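Local coordinates for protein ribonuclease (PDB 2ZPO) that probably cleaves RNA on the 3' side of pyrimidine nucleotides, as a secreted endonuclease of the pancreatic ribonuclease family, at residues L8-D13 against V39-N44; T43-H48 against F76-C81. All coordinates share one frame; numbering follows the deposited sequence.

Interaction 1 of 2, residues L8-D13 against V39-N44; sequences LRQHVD and VCKFTN. With SO4 (sulfate ion), chain B.
N44 brings its carboxamide up against the last turn of helix 3-11, overlapping the backbone of Q10 and the ring of H11. CG stands anti to the backbone N (chi1 -173°), which lets ND2 give a short, nearly straight bond to the main-chain carbonyl, N44 ND2 to Q10 O 2.7 Å, lying in the planes of both groups. The other amide atom, OD1, comes obliquely to the H11 ring, 2.9 Å from H11 CE1 and not hydrogen-bonded to it. N44 OD1 instead takes K41 NZ at 2.7 Å, from above its carbonyl plane. K41 reaches this point fully extended, with NZ 3.7 Å from Q10 OE1. A sulfate, probably from the crystallisation liquor, meets the ring edge: H11 NE2 gives a bond of 2.9 Å to SO4 O1, to which K41 NZ adds a weak one. This is the catalytic cleft of the ribonuclease A fold, H11 being the probable proton acceptor, and the sulfate may mark the site of the scissile phosphate; the imidazole, both nitrogens facing acceptors, is probably protonated beside this anion. H114 and Y115 of strand 111-118 also bind the sulfate, while M30 of helix 22-32 packs on K41 and N44 where strand 43-47 begins.

Interaction 2 of 2, residues T43-H48 against F76-C81; sequences TNTFVH and FALTTC
H48, at the far end of the segment 43-48, turns its ring back along the partner strand to reach T79. With CG anti to the carbonyl carbon (chi1 -47°), the imidazole presents NE2 in the ring plane to the hydroxyl, and H48 NE2 and T79 OG1 lie 2.7 Å apart in an almost straight hydrogen bond whose donor is not determined. T79 OG1 also bonds R16, and H48 ND1 is held by the carbonyl of D13, so the rotation of the ring is fixed from two sides. Its CB packs on the methyl of A77, and H48 N bonds A77 O at 2.8 Å; a water joins H48 O to A77 N. The pairing is that of two antiparallel strands of the curved ribonuclease A sheet, N44 with C81 and F46 with T79 being hydrogen-bonded pairs, T45 with T80 and V47 with L78 non-hydrogen-bonded ones. In the F46 pair, F46 N lies 2.7 Å from T79 O, nearly along the C=O axis. C81, which shares its face of the sheet with N44, F46 and T79, sets SG at the edge of the F46 ring, 3.8 Å from F46 CE2, and its disulfide to C26 ties this end of the strand to helix 22-32. N44 ND2 lies over the centre of one face of the same ring, 3.3 Å above its plane, while K41 holds OD1. On the face of T45 and V47, V47 CG2 runs alongside L78 CD2 at 3.7 Å, with Y115 packed against both residues.

Strand 43-47 serves both contacts, and T43 and N44 belong to each. Interaction 2 is the larger and more deeply buried, a regular backbone pairing with apolar and sulfur-aromatic packing; interaction 1 is small, only partly buried and made of polar groups, a helix-end carbonyl among them, beside the sulfate. They meet where helix 3-11 ends: H11 ND1 lies 2.9 Å from T45 O and H11 O 2.7 Å from V47 N, both probable hydrogen bonds, while Q10 O packs on F46 CE1. Strand 43-47, held in the sheet by interaction 2, thus probably positions the imidazole of interaction 1, its carbonyl at T45 fixing the ring's rotation and favouring a proton on ND1.

Interaction 1 of 2, residues L8-D13 against V39-N44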
loop_
_atom_site.group_PDB
_atom_site.type_symbol
_atom_site.label_atom_id
_atom_site.label_comp_id
_atom_site.label_asym_id
_atom_site.label_seq_id
_atom_site.Cartn_x
_atom_site.Cartn_y
_atom_site.Cartn_z
ATOM N N LEU A 8 -8.114 0.666 -0.330
ATOM C CA LEU A 8 -8.087 -0.791 -0.279
ATOM C C LEU A 8 -7.530 -1.399 -1.570
ATOM O O LEU A 8 -6.749 -2.336 -1.526
ATOM C CB LEU A 8 -9.494 -1.355 -0.026
ATOM C CG LEU A 8 -10.197 -0.921 1.252
ATOM C CD1 LEU A 8 -11.459 -1.769 1.388
ATOM C CD2 LEU A 8 -9.343 -1.049 2.484
ATOM N N ARG A 9 -7.954 -0.866 -2.719
ATOM C CA ARG A 9 -7.537 -1.444 -3.994
ATOM C C ARG A 9 -6.034 -1.321 -4.183
ATOM O O ARG A 9 -5.377 -2.279 -4.598
ATOM C CB ARG A 9 -8.255 -0.727 -5.149
ATOM C CG ARG A 9 -7.747 -1.131 -6.544
ATOM C CD ARG A 9 -8.599 -0.522 -7.672
ATOM N NE ARG A 9 -8.729 0.936 -7.625
ATOM C CZ ARG A 9 -7.834 1.784 -8.123
ATOM N NH1 ARG A 9 -6.737 1.322 -8.702
ATOM N NH2 ARG A 9 -8.039 3.099 -8.037
ATOM N N GLN A 10 -5.502 -0.152 -3.858
ATOM C CA GLN A 10 -4.091 0.153 -4.039
ATOM C C GLN A 10 -3.179 -0.454 -2.945
ATOM O O GLN A 10 -2.034 -0.841 -3.247
ATOM C CB GLN A 10 -3.858 1.664 -4.123
ATOM C CG GLN A 10 -4.407 2.300 -5.412
ATOM C CD GLN A 10 -3.897 3.694 -5.680
ATOM O OE1 GLN A 10 -3.501 4.005 -6.805
ATOM N NE2 GLN A 10 -3.926 4.548 -4.678
ATOM N N HIS A 11 -3.691 -0.569 -1.711
ATOM C CA HIS A 11 -2.788 -0.796 -0.554
ATOM C C HIS A 11 -3.093 -1.958 0.392
ATOM O O HIS A 11 -2.318 -2.194 1.333
ATOM C CB HIS A 11 -2.651 0.491 0.268
ATOM C CG HIS A 11 -2.096 1.649 -0.503
ATOM N ND1 HIS A 11 -0.802 1.679 -0.989
ATOM C CD2 HIS A 11 -2.673 2.806 -0.901
ATOM C CE1 HIS A 11 -0.601 2.817 -1.634
ATOM N NE2 HIS A 11 -1.722 3.524 -1.587
ATOM N N VAL A 12 -4.198 -2.668 0.191
ATOM C CA VAL A 12 -4.564 -3.748 1.108
ATOM C C VAL A 12 -4.567 -5.099 0.363
ATOM O O VAL A 12 -5.317 -5.292 -0.611
ATOM C CB VAL A 12 -5.915 -3.476 1.838
ATOM C CG1 VAL A 12 -6.277 -4.651 2.745
ATOM C CG2 VAL A 12 -5.859 -2.158 2.633
ATOM N N ASP A 13 -3.723 -6.022 0.817
ATOM C CA ASP A 13 -3.692 -7.367 0.246
ATOM C C ASP A 13 -3.640 -8.343 1.395
ATOM O O ASP A 13 -2.569 -8.642 1.917
ATOM C CB ASP A 13 -2.501 -7.552 -0.680
ATOM C CG ASP A 13 -2.431 -8.956 -1.265
ATOM O OD1 ASP A 13 -3.511 -9.508 -1.574
ATOM O OD2 ASP A 13 -1.306 -9.480 -1.412
ATOM N N VAL A 39 -0.571 4.325 -17.250
ATOM C CA VAL A 39 0.896 4.436 -17.069
ATOM C C VAL A 39 1.354 3.577 -15.878
ATOM O O VAL A 39 0.550 3.212 -15.028
ATOM C CB VAL A 39 1.337 5.906 -16.816
ATOM C CG1 VAL A 39 1.103 6.770 -18.073
ATOM C CG2 VAL A 39 0.589 6.506 -15.632
ATOM N N CYS A 40 2.649 3.271 -15.824
ATOM C CA CYS A 40 3.216 2.517 -14.702
ATOM C C CYS A 40 3.328 3.396 -13.461
ATOM O O CYS A 40 4.049 4.400 -13.492
ATOM C CB CYS A 40 4.614 2.010 -15.035
ATOM S SG CYS A 40 4.786 1.147 -16.579
ATOM N N LYS A 41 2.607 3.053 -12.386
ATOM C CA LYS A 41 2.834 3.718 -11.092
ATOM C C LYS A 41 4.264 3.414 -10.621
ATOM O O LYS A 41 4.744 2.276 -10.716
ATOM C CB LYS A 41 1.799 3.300 -10.051
ATOM C CG LYS A 41 1.877 4.082 -8.710
ATOM C CD LYS A 41 0.703 3.740 -7.829
ATOM C CE LYS A 41 0.780 4.507 -6.511
ATOM N NZ LYS A 41 -0.070 3.825 -5.474
ATOM N N PHE A 42 4.957 4.439 -10.122
ATOM C CA PHE A 42 6.367 4.288 -9.780
ATOM C C PHE A 42 6.626 3.373 -8.577
ATOM O O PHE A 42 7.535 2.536 -8.614
ATOM C CB PHE A 42 7.017 5.669 -9.591
ATOM C CG PHE A 42 7.358 6.354 -10.888
ATOM C CD1 PHE A 42 8.361 5.846 -11.716
ATOM C CD2 PHE A 42 6.688 7.511 -11.281
ATOM C CE1 PHE A 42 8.684 6.476 -12.922
ATOM C CE2 PHE A 42 7.007 8.150 -12.486
ATOM C CZ PHE A 42 8.009 7.624 -13.303
ATOM N N THR A 43 5.842 3.548 -7.518
ATOM C CA THR A 43 6.027 2.787 -6.281
ATOM C C THR A 43 4.697 2.569 -5.607
ATOM O O THR A 43 3.785 3.381 -5.735
ATOM C CB THR A 43 7.030 3.506 -5.310
ATOM O OG1 THR A 43 7.400 2.638 -4.244
ATOM C CG2 THR A 43 6.411 4.762 -4.726
ATOM N N ASN A 44 4.590 1.468 -4.866
ATOM C CA ASN A 44 3.376 1.179 -4.124
ATOM C C ASN A 44 3.668 0.146 -3.047
ATOM O O ASN A 44 4.406 -0.811 -3.288
ATOM C CB ASN A 44 2.276 0.667 -5.059
ATOM C CG ASN A 44 0.942 0.524 -4.361
ATOM O OD1 ASN A 44 0.271 1.512 -4.104
ATOM N ND2 ASN A 44 0.541 -0.714 -4.068
HETATM S S SO4 B . -1.979 6.990 -2.397
HETATM O O1 SO4 B . -1.780 5.888 -3.335
HETATM O O2 SO4 B . -1.229 8.177 -2.808
HETATM O O3 SO4 B . -3.409 7.359 -2.287
HETATM O O4 SO4 B . -1.455 6.604 -1.100
#

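Interaction 2 of 2, residues T43-H48 against F76-C81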
loop_
_atom_site.group_PDB
_atom_site.type_symbol
_atom_site.label_atom_id
_atom_site.label_comp_id
_atom_site.label_asym_id
_atom_site.label_seq_id
_atom_site.Cartn_x
_atom_site.Cartn_y
_atom_site.Cartn_z
ATOM N N THR A 43 5.842 3.548 -7.518
ATOM C CA THR A 43 6.027 2.787 -6.281
ATOM C C THR A 43 4.697 2.569 -5.607
ATOM O O THR A 43 3.785 3.381 -5.735
ATOM C CB THR A 43 7.030 3.506 -5.310
ATOM O OG1 THR A 43 7.400 2.638 -4.244
ATOM C CG2 THR A 43 6.411 4.762 -4.726
ATOM N N ASN A 44 4.590 1.468 -4.866
ATOM C CA ASN A 44 3.376 1.179 -4.124
ATOM C C ASN A 44 3.668 0.146 -3.047
ATOM O O ASN A 44 4.406 -0.811 -3.288
ATOM C CB ASN A 44 2.276 0.667 -5.059
ATOM C CG ASN A 44 0.942 0.524 -4.361
ATOM O OD1 ASN A 44 0.271 1.512 -4.104
ATOM N ND2 ASN A 44 0.541 -0.714 -4.068
ATOM N N THR A 45 3.135 0.387 -1.854
ATOM C CA THR A 45 3.201 -0.575 -0.772
ATOM C C THR A 45 1.861 -1.284 -0.571
ATOM O O THR A 45 0.791 -0.643 -0.472
ATOM C CB THR A 45 3.630 0.107 0.547
ATOM O OG1 THR A 45 4.956 0.653 0.385
ATOM C CG2 THR A 45 3.594 -0.895 1.710
ATOM N N PHE A 46 1.931 -2.611 -0.465
ATOM C CA PHE A 46 0.778 -3.426 -0.110
ATOM C C PHE A 46 0.922 -3.790 1.342
ATOM O O PHE A 46 1.992 -4.240 1.778
ATOM C CB PHE A 46 0.746 -4.689 -0.975
ATOM C CG PHE A 46 0.495 -4.400 -2.435
ATOM C CD1 PHE A 46 -0.811 -4.149 -2.891
ATOM C CD2 PHE A 46 1.562 -4.325 -3.344
ATOM C CE1 PHE A 46 -1.053 -3.869 -4.263
ATOM C CE2 PHE A 46 1.324 -4.059 -4.708
ATOM C CZ PHE A 46 0.019 -3.826 -5.159
ATOM N N VAL A 47 -0.141 -3.557 2.108
ATOM C CA VAL A 47 -0.117 -3.866 3.536
ATOM C C VAL A 47 -0.893 -5.176 3.719
ATOM O O VAL A 47 -2.030 -5.282 3.265
ATOM C CB VAL A 47 -0.780 -2.729 4.369
ATOM C CG1 VAL A 47 -0.708 -3.067 5.831
ATOM C CG2 VAL A 47 -0.111 -1.351 4.095
ATOM N N HIS A 48 -0.297 -6.154 4.419
ATOM C CA HIS A 48 -0.932 -7.480 4.608
ATOM C C HIS A 48 -1.601 -7.552 5.971
ATOM O O HIS A 48 -1.176 -8.273 6.884
ATOM C CB HIS A 48 0.082 -8.612 4.380
ATOM C CG HIS A 48 0.875 -8.414 3.131
ATOM N ND1 HIS A 48 0.273 -8.200 1.906
ATOM C CD2 HIS A 48 2.214 -8.304 2.924
ATOM C CE1 HIS A 48 1.211 -8.009 0.990
ATOM N NE2 HIS A 48 2.393 -8.068 1.584
ATOM N N PHE A 76 3.152 -3.953 10.655
ATOM C CA PHE A 76 2.425 -4.763 9.689
ATOM C C PHE A 76 3.376 -5.440 8.715
ATOM O O PHE A 76 4.419 -4.888 8.421
ATOM C CB PHE A 76 1.476 -3.877 8.862
ATOM C CG PHE A 76 0.388 -3.238 9.672
ATOM C CD1 PHE A 76 0.489 -1.916 10.067
ATOM C CD2 PHE A 76 -0.724 -3.980 10.090
ATOM C CE1 PHE A 76 -0.514 -1.322 10.838
ATOM C CE2 PHE A 76 -1.720 -3.378 10.869
ATOM C CZ PHE A 76 -1.623 -2.040 11.213
ATOM N N ALA A 77 3.002 -6.637 8.244
ATOM C CA ALA A 77 3.688 -7.238 7.096
ATOM C C ALA A 77 3.411 -6.338 5.880
ATOM O O ALA A 77 2.258 -5.979 5.598
ATOM C CB ALA A 77 3.161 -8.636 6.833
ATOM N N LEU A 78 4.467 -5.998 5.145
ATOM C CA LEU A 78 4.403 -5.110 3.972
ATOM C C LEU A 78 5.148 -5.693 2.795
ATOM O O LEU A 78 6.153 -6.393 2.978
ATOM C CB LEU A 78 5.063 -3.764 4.285
ATOM C CG LEU A 78 4.613 -2.978 5.504
ATOM C CD1 LEU A 78 5.424 -1.714 5.605
ATOM C CD2 LEU A 78 3.116 -2.641 5.428
ATOM N N THR A 79 4.655 -5.415 1.593
ATOM C CA THR A 79 5.469 -5.612 0.395
ATOM C C THR A 79 5.517 -4.282 -0.341
ATOM O O THR A 79 4.467 -3.662 -0.605
ATOM C CB THR A 79 4.884 -6.683 -0.532
ATOM O OG1 THR A 79 4.717 -7.889 0.223
ATOM C CG2 THR A 79 5.826 -6.957 -1.741
ATOM N N THR A 80 6.730 -3.864 -0.680
ATOM C CA THR A 80 6.956 -2.592 -1.359
ATOM C C THR A 80 7.472 -2.878 -2.751
ATOM O O THR A 80 8.444 -3.625 -2.914
ATOM C CB THR A 80 7.908 -1.665 -0.545
ATOM O OG1 THR A 80 7.415 -1.553 0.797
ATOM C CG2 THR A 80 7.952 -0.306 -1.156
ATOM N N CYS A 81 6.799 -2.296 -3.745
ATOM C CA CYS A 81 7.123 -2.482 -5.146
ATOM C C CYS A 81 7.623 -1.162 -5.718
ATOM O O CYS A 81 7.012 -0.126 -5.484
ATOM C CB CYS A 81 5.874 -2.922 -5.913
ATOM S SG CYS A 81 5.113 -4.419 -5.243
HETATM O O HOH W 1 0.283 -7.645 9.226
#